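Local coordinates for protein immunoreactive 84kD antigen PG93 (Porphyromonas gingivalis, PDB 5M11) that is an essential bacterial surface component of the type-IX secretion system and binds zinc and calcium ions, at residues D152-D157 / T197-V202; V202-C207 / A219-E224. All blocks are in the same frame, centred on the assembly; numbering follows the deposited sequence.

Contact 1: D152-D157 / T197-V202; sequences DVAKLD and TGLGIV
Strands 152-155 and 197-202 run nearly parallel, 12° between their directions and 6.5 Å between their axes at closest approach, and their backbones are joined by a side chain and a water instead of direct ladder bonds. D152 makes the direct link. Its carboxylate leans toward G198 and L199, and OD2 accepts the backbone N-H of L199 at 2.8 Å from N to OD2. The bond is fairly straight, but the donor stands above the carboxylate plane. The other oxygen, OD1, turns its anti lone pair to the N-H of its own neighbour V153 and also forms a salt bridge with R114, so both oxygens are gripped and the group's rotation is fixed. One residue further on, a water donates to the V153 O, 2.7 Å away, and to the L199 O, bridging the two chains. Beyond it the contact is apolar. L199 holds CG in the crowded position between its backbone N and carbonyl carbon (chi1 50°), and its CD1 lies 3.5 Å from A154 CB. I201 CD1 reaches the same methyl from further along the strand, at 3.6 Å from A154 CB. L156 crosses I201 at about a right angle, its CD2 touching that CD1. These are first strands of successive four-stranded blades of the N-terminal beta-propeller: 150-155 pairs antiparallel with 160-165, whose L162 and L164 pack on A154 and L199, while 196-202 pairs with 205-210, where T197 and G198 form a classic beta bulge opposite L209.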
loop_
_atom_site.group_PDB
_atom_site.type_symbol
_atom_site.label_atom_id
_atom_site.label_comp_id
_atom_site.label_asym_id
_atom_site.label_seq_id
_atom_site.Cartn_x
_atom_site.Cartn_y
_atom_site.Cartn_z
ATOM N N ASP A 152 19.302 -5.063 23.405
ATOM C CA ASP A 152 18.492 -4.235 24.309
ATOM C C ASP A 152 19.316 -3.128 24.981
ATOM O O ASP A 152 20.546 -3.171 24.936
ATOM C CB ASP A 152 17.834 -5.115 25.400
ATOM C CG ASP A 152 16.437 -4.668 25.810
ATOM O OD1 ASP A 152 16.175 -3.442 25.816
ATOM O OD2 ASP A 152 15.624 -5.533 26.165
ATOM N N VAL A 153 18.641 -2.146 25.598
ATOM C CA VAL A 153 19.314 -1.058 26.277
ATOM C C VAL A 153 18.540 -0.687 27.580
ATOM O O VAL A 153 17.312 -0.875 27.679
ATOM C CB VAL A 153 19.581 0.176 25.338
ATOM C CG1 VAL A 153 18.298 0.854 24.842
ATOM C CG2 VAL A 153 20.548 1.188 25.967
ATOM N N ALA A 154 19.298 -0.216 28.589
ATOM C CA ALA A 154 18.768 0.207 29.863
ATOM C C ALA A 154 19.644 1.338 30.454
ATOM O O ALA A 154 20.867 1.316 30.355
ATOM C CB ALA A 154 18.673 -0.965 30.819
ATOM N N LYS A 155 19.000 2.341 31.037
ATOM C CA LYS A 155 19.695 3.453 31.624
ATOM C C LYS A 155 19.638 3.290 33.132
ATOM O O LYS A 155 18.591 2.953 33.689
ATOM C CB LYS A 155 19.051 4.767 31.123
ATOM C CG LYS A 155 19.674 6.061 31.596
ATOM C CD LYS A 155 21.004 6.404 30.956
ATOM C CE LYS A 155 21.410 7.819 31.317
ATOM N NZ LYS A 155 21.745 7.965 32.762
ATOM N N LEU A 156 20.762 3.532 33.786
ATOM C CA LEU A 156 20.903 3.425 35.226
ATOM C C LEU A 156 21.290 4.775 35.893
ATOM O O LEU A 156 21.374 5.831 35.262
ATOM C CB LEU A 156 21.990 2.370 35.534
ATOM C CG LEU A 156 21.665 0.926 35.235
ATOM C CD1 LEU A 156 22.919 0.163 34.924
ATOM C CD2 LEU A 156 21.018 0.272 36.419
ATOM N N ASP A 157 21.541 4.696 37.196
ATOM C CA ASP A 157 22.032 5.762 38.046
ATOM C C ASP A 157 23.410 6.239 37.592
ATOM O O ASP A 157 24.161 5.473 36.988
ATOM C CB ASP A 157 22.152 5.221 39.489
ATOM C CG ASP A 157 20.848 5.134 40.249
ATOM O OD1 ASP A 157 19.975 6.012 40.028
ATOM O OD2 ASP A 157 20.734 4.241 41.140
ATOM N N THR A 197 16.720 -12.263 26.129
ATOM C CA THR A 197 16.006 -11.685 24.990
ATOM C C THR A 197 15.595 -10.242 25.264
ATOM O O THR A 197 15.303 -9.479 24.330
ATOM C CB THR A 197 14.771 -12.498 24.645
ATOM O OG1 THR A 197 13.850 -12.392 25.713
ATOM C CG2 THR A 197 15.071 -13.928 24.329
ATOM N N GLY A 198 15.545 -9.887 26.543
ATOM C CA GLY A 198 15.186 -8.541 26.944
ATOM C C GLY A 198 15.575 -8.179 28.350
ATOM O O GLY A 198 15.726 -9.050 29.191
ATOM N N LEU A 199 15.706 -6.886 28.617
ATOM C CA LEU A 199 16.001 -6.380 29.952
ATOM C C LEU A 199 15.343 -4.999 30.163
ATOM O O LEU A 199 15.134 -4.261 29.202
ATOM C CB LEU A 199 17.516 -6.357 30.311
ATOM C CG LEU A 199 18.504 -5.726 29.360
ATOM C CD1 LEU A 199 18.565 -4.270 29.540
ATOM C CD2 LEU A 199 19.888 -6.258 29.616
ATOM N N GLY A 200 15.022 -4.690 31.415
ATOM C CA GLY A 200 14.416 -3.432 31.782
ATOM C C GLY A 200 14.573 -3.199 33.256
ATOM O O GLY A 200 14.713 -4.158 34.004
ATOM N N ILE A 201 14.565 -1.929 33.670
ATOM C CA ILE A 201 14.678 -1.438 35.040
ATOM C C ILE A 201 13.303 -1.191 35.621
ATOM O O ILE A 201 12.421 -0.676 34.943
ATOM C CB ILE A 201 15.546 -0.159 35.038
ATOM C CG1 ILE A 201 16.984 -0.494 35.401
ATOM C CG2 ILE A 201 15.024 0.910 35.936
ATOM C CD1 ILE A 201 17.904 -0.361 34.308
ATOM N N VAL A 202 13.120 -1.558 36.884
ATOM C CA VAL A 202 11.867 -1.367 37.607
ATOM C C VAL A 202 12.293 -1.056 39.025
ATOM O O VAL A 202 12.873 -1.894 39.694
ATOM C CB VAL A 202 10.859 -2.556 37.448
ATOM C CG1 VAL A 202 11.488 -3.918 37.740
ATOM C CG2 VAL A 202 9.587 -2.349 38.259
HETATM O O HOH W 1 15.026 -1.422 29.089
#

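Contact 2: V202-C207 / A219-E224; sequences VGEDIC and ANQSFE
The loop 219-224 is curled back on a single carbonyl: A219 O accepts from both S222 N and F223 N, and F223, at positive phi, brings its ring round to I206. I206 CG2 lies over one face of that ring, 4.0 Å from the F223 centroid and 16° off the normal, a CH-pi contact. With I206 CG1 anti to the backbone N (chi1 164°), CG2 occupies the crowded position, from which it meets the ring. Further along the loop, S222 OG takes the N-H of E224 in an ST turn. Across the contact, E204 O, within the type II' turn from V202 to D205 that has G203 at positive phi, takes the backbone N-H of N220 in an almost straight bond: N220 N lies 2.8 Å from E204 O, with an angle of 176° at the hydrogen. The donor nevertheless sits above the carbonyl plane. A219 adds a CA-H...O contact to the same oxygen. Next to it, D205 and A219 form an antiparallel non-hydrogen-bonded pair, CA to CA 4.4 Å, their side chains diverging; D205 OD1 also forms a salt bridge with R259. The contact joins the start of strand 205-210 to the loop between strands 214-219 and 226-230, the third and fourth of the same blade, while L162 of strand 160-165 in the preceding blade packs on both I206 and F223.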
loop_
_atom_site.group_PDB
_atom_site.type_symbol
_atom_site.label_atom_id
_atom_site.label_comp_id
_atom_site.label_asym_id
_atom_site.label_seq_id
_atom_site.Cartn_x
_atom_site.Cartn_y
_atom_site.Cartn_z
ATOM N N VAL A 202 13.120 -1.558 36.884
ATOM C CA VAL A 202 11.867 -1.367 37.607
ATOM C C VAL A 202 12.293 -1.056 39.025
ATOM O O VAL A 202 12.873 -1.894 39.694
ATOM C CB VAL A 202 10.859 -2.556 37.448
ATOM C CG1 VAL A 202 11.488 -3.918 37.740
ATOM C CG2 VAL A 202 9.587 -2.349 38.259
ATOM N N GLY A 203 12.124 0.196 39.407
ATOM C CA GLY A 203 12.534 0.723 40.705
ATOM C C GLY A 203 14.030 0.587 40.874
ATOM O O GLY A 203 14.796 0.900 39.949
ATOM N N GLU A 204 14.434 -0.007 42.021
ATOM C CA GLU A 204 15.843 -0.266 42.331
ATOM C C GLU A 204 16.330 -1.652 41.784
ATOM O O GLU A 204 17.362 -2.150 42.226
ATOM C CB GLU A 204 16.098 -0.132 43.838
ATOM C CG GLU A 204 15.770 1.251 44.380
ATOM C CD GLU A 204 16.564 2.445 43.872
ATOM O OE1 GLU A 204 17.759 2.279 43.527
ATOM O OE2 GLU A 204 16.002 3.565 43.882
ATOM N N ASP A 205 15.619 -2.247 40.808
ATOM C CA ASP A 205 16.006 -3.533 40.237
ATOM C C ASP A 205 16.060 -3.481 38.712
ATOM O O ASP A 205 15.450 -2.617 38.085
ATOM C CB ASP A 205 15.048 -4.667 40.665
ATOM C CG ASP A 205 14.654 -4.689 42.120
ATOM O OD1 ASP A 205 15.535 -4.944 42.971
ATOM O OD2 ASP A 205 13.455 -4.468 42.411
ATOM N N ILE A 206 16.767 -4.448 38.134
ATOM C CA ILE A 206 16.928 -4.685 36.706
ATOM C C ILE A 206 16.420 -6.109 36.456
ATOM O O ILE A 206 16.846 -7.025 37.156
ATOM C CB ILE A 206 18.407 -4.431 36.221
ATOM C CG1 ILE A 206 18.692 -5.025 34.841
ATOM C CG2 ILE A 206 19.487 -4.865 37.204
ATOM C CD1 ILE A 206 18.542 -4.049 33.728
ATOM N N CYS A 207 15.475 -6.295 35.527
ATOM C CA CYS A 207 14.957 -7.636 35.216
ATOM C C CYS A 207 15.459 -8.122 33.868
ATOM O O CYS A 207 15.490 -7.349 32.893
ATOM C CB CYS A 207 13.434 -7.702 35.279
ATOM S SG CYS A 207 12.747 -7.371 36.920
ATOM N N ALA A 219 19.114 -6.446 42.187
ATOM C CA ALA A 219 19.191 -5.104 42.763
ATOM C C ALA A 219 20.222 -4.333 41.949
ATOM O O ALA A 219 21.320 -4.862 41.721
ATOM C CB ALA A 219 19.601 -5.190 44.225
ATOM N N ASN A 220 19.861 -3.130 41.450
ATOM C CA ASN A 220 20.722 -2.311 40.588
ATOM C C ASN A 220 22.062 -1.928 41.275
ATOM O O ASN A 220 23.036 -1.615 40.599
ATOM C CB ASN A 220 19.969 -1.064 40.083
ATOM C CG ASN A 220 19.572 -0.033 41.119
ATOM O OD1 ASN A 220 19.396 -0.314 42.307
ATOM N ND2 ASN A 220 19.397 1.200 40.677
ATOM N N GLN A 221 22.120 -2.011 42.594
ATOM C CA GLN A 221 23.324 -1.703 43.357
ATOM C C GLN A 221 24.252 -2.946 43.524
ATOM O O GLN A 221 25.335 -2.819 44.086
ATOM C CB GLN A 221 22.952 -1.094 44.731
ATOM C CG GLN A 221 21.734 -1.712 45.470
ATOM C CD GLN A 221 20.376 -1.076 45.160
ATOM O OE1 GLN A 221 19.370 -1.774 44.947
ATOM N NE2 GLN A 221 20.296 0.259 45.135
ATOM N N SER A 222 23.848 -4.125 43.023
ATOM C CA SER A 222 24.648 -5.348 43.179
ATOM C C SER A 222 24.699 -6.208 41.898
ATOM O O SER A 222 25.717 -6.846 41.653
ATOM C CB SER A 222 24.131 -6.196 44.344
ATOM O OG SER A 222 23.066 -7.073 43.992
ATOM N N PHE A 223 23.605 -6.248 41.111
ATOM C CA PHE A 223 23.498 -7.047 39.895
ATOM C C PHE A 223 23.688 -8.584 40.169
ATOM O O PHE A 223 24.137 -9.307 39.279
ATOM C CB PHE A 223 24.489 -6.542 38.838
ATOM C CG PHE A 223 23.974 -5.414 37.987
ATOM C CD1 PHE A 223 23.792 -4.142 38.522
ATOM C CD2 PHE A 223 23.716 -5.605 36.634
ATOM C CE1 PHE A 223 23.295 -3.105 37.733
ATOM C CE2 PHE A 223 23.228 -4.562 35.845
ATOM C CZ PHE A 223 23.013 -3.325 36.403
ATOM N N GLU A 224 23.353 -9.070 41.400
ATOM C CA GLU A 224 23.389 -10.496 41.764
ATOM C C GLU A 224 22.032 -11.081 41.371
ATOM O O GLU A 224 21.045 -10.771 42.045
ATOM C CB GLU A 224 23.674 -10.691 43.261
ATOM C CG GLU A 224 25.058 -10.251 43.699
ATOM C CD GLU A 224 25.227 -9.866 45.160
ATOM O OE1 GLU A 224 24.253 -9.959 45.944
ATOM O OE2 GLU A 224 26.352 -9.452 45.514
#

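How the contacts relate
Contact 1 crosses from one propeller blade to the next, whereas contact 2 lies within the second of them; their centres are 10 Å apart. They share V202, where strand 196-202 runs into the turn leading to strand 205-210. The two strands are neighbours in one sheet, and a probable hydrogen bond joins C207 N to G200 O at 2.7 Å, beside L199 CB packing on C207 O. The segments also meet beyond the strand ends: L156 of contact 1 touches both N220 and F223 of contact 2. Bound glycerol, probably from the crystallisation liquor, is hydrogen-bonded at D157 OD1 and at E204 OE1. The zinc and calcium sites lie elsewhere in the chain.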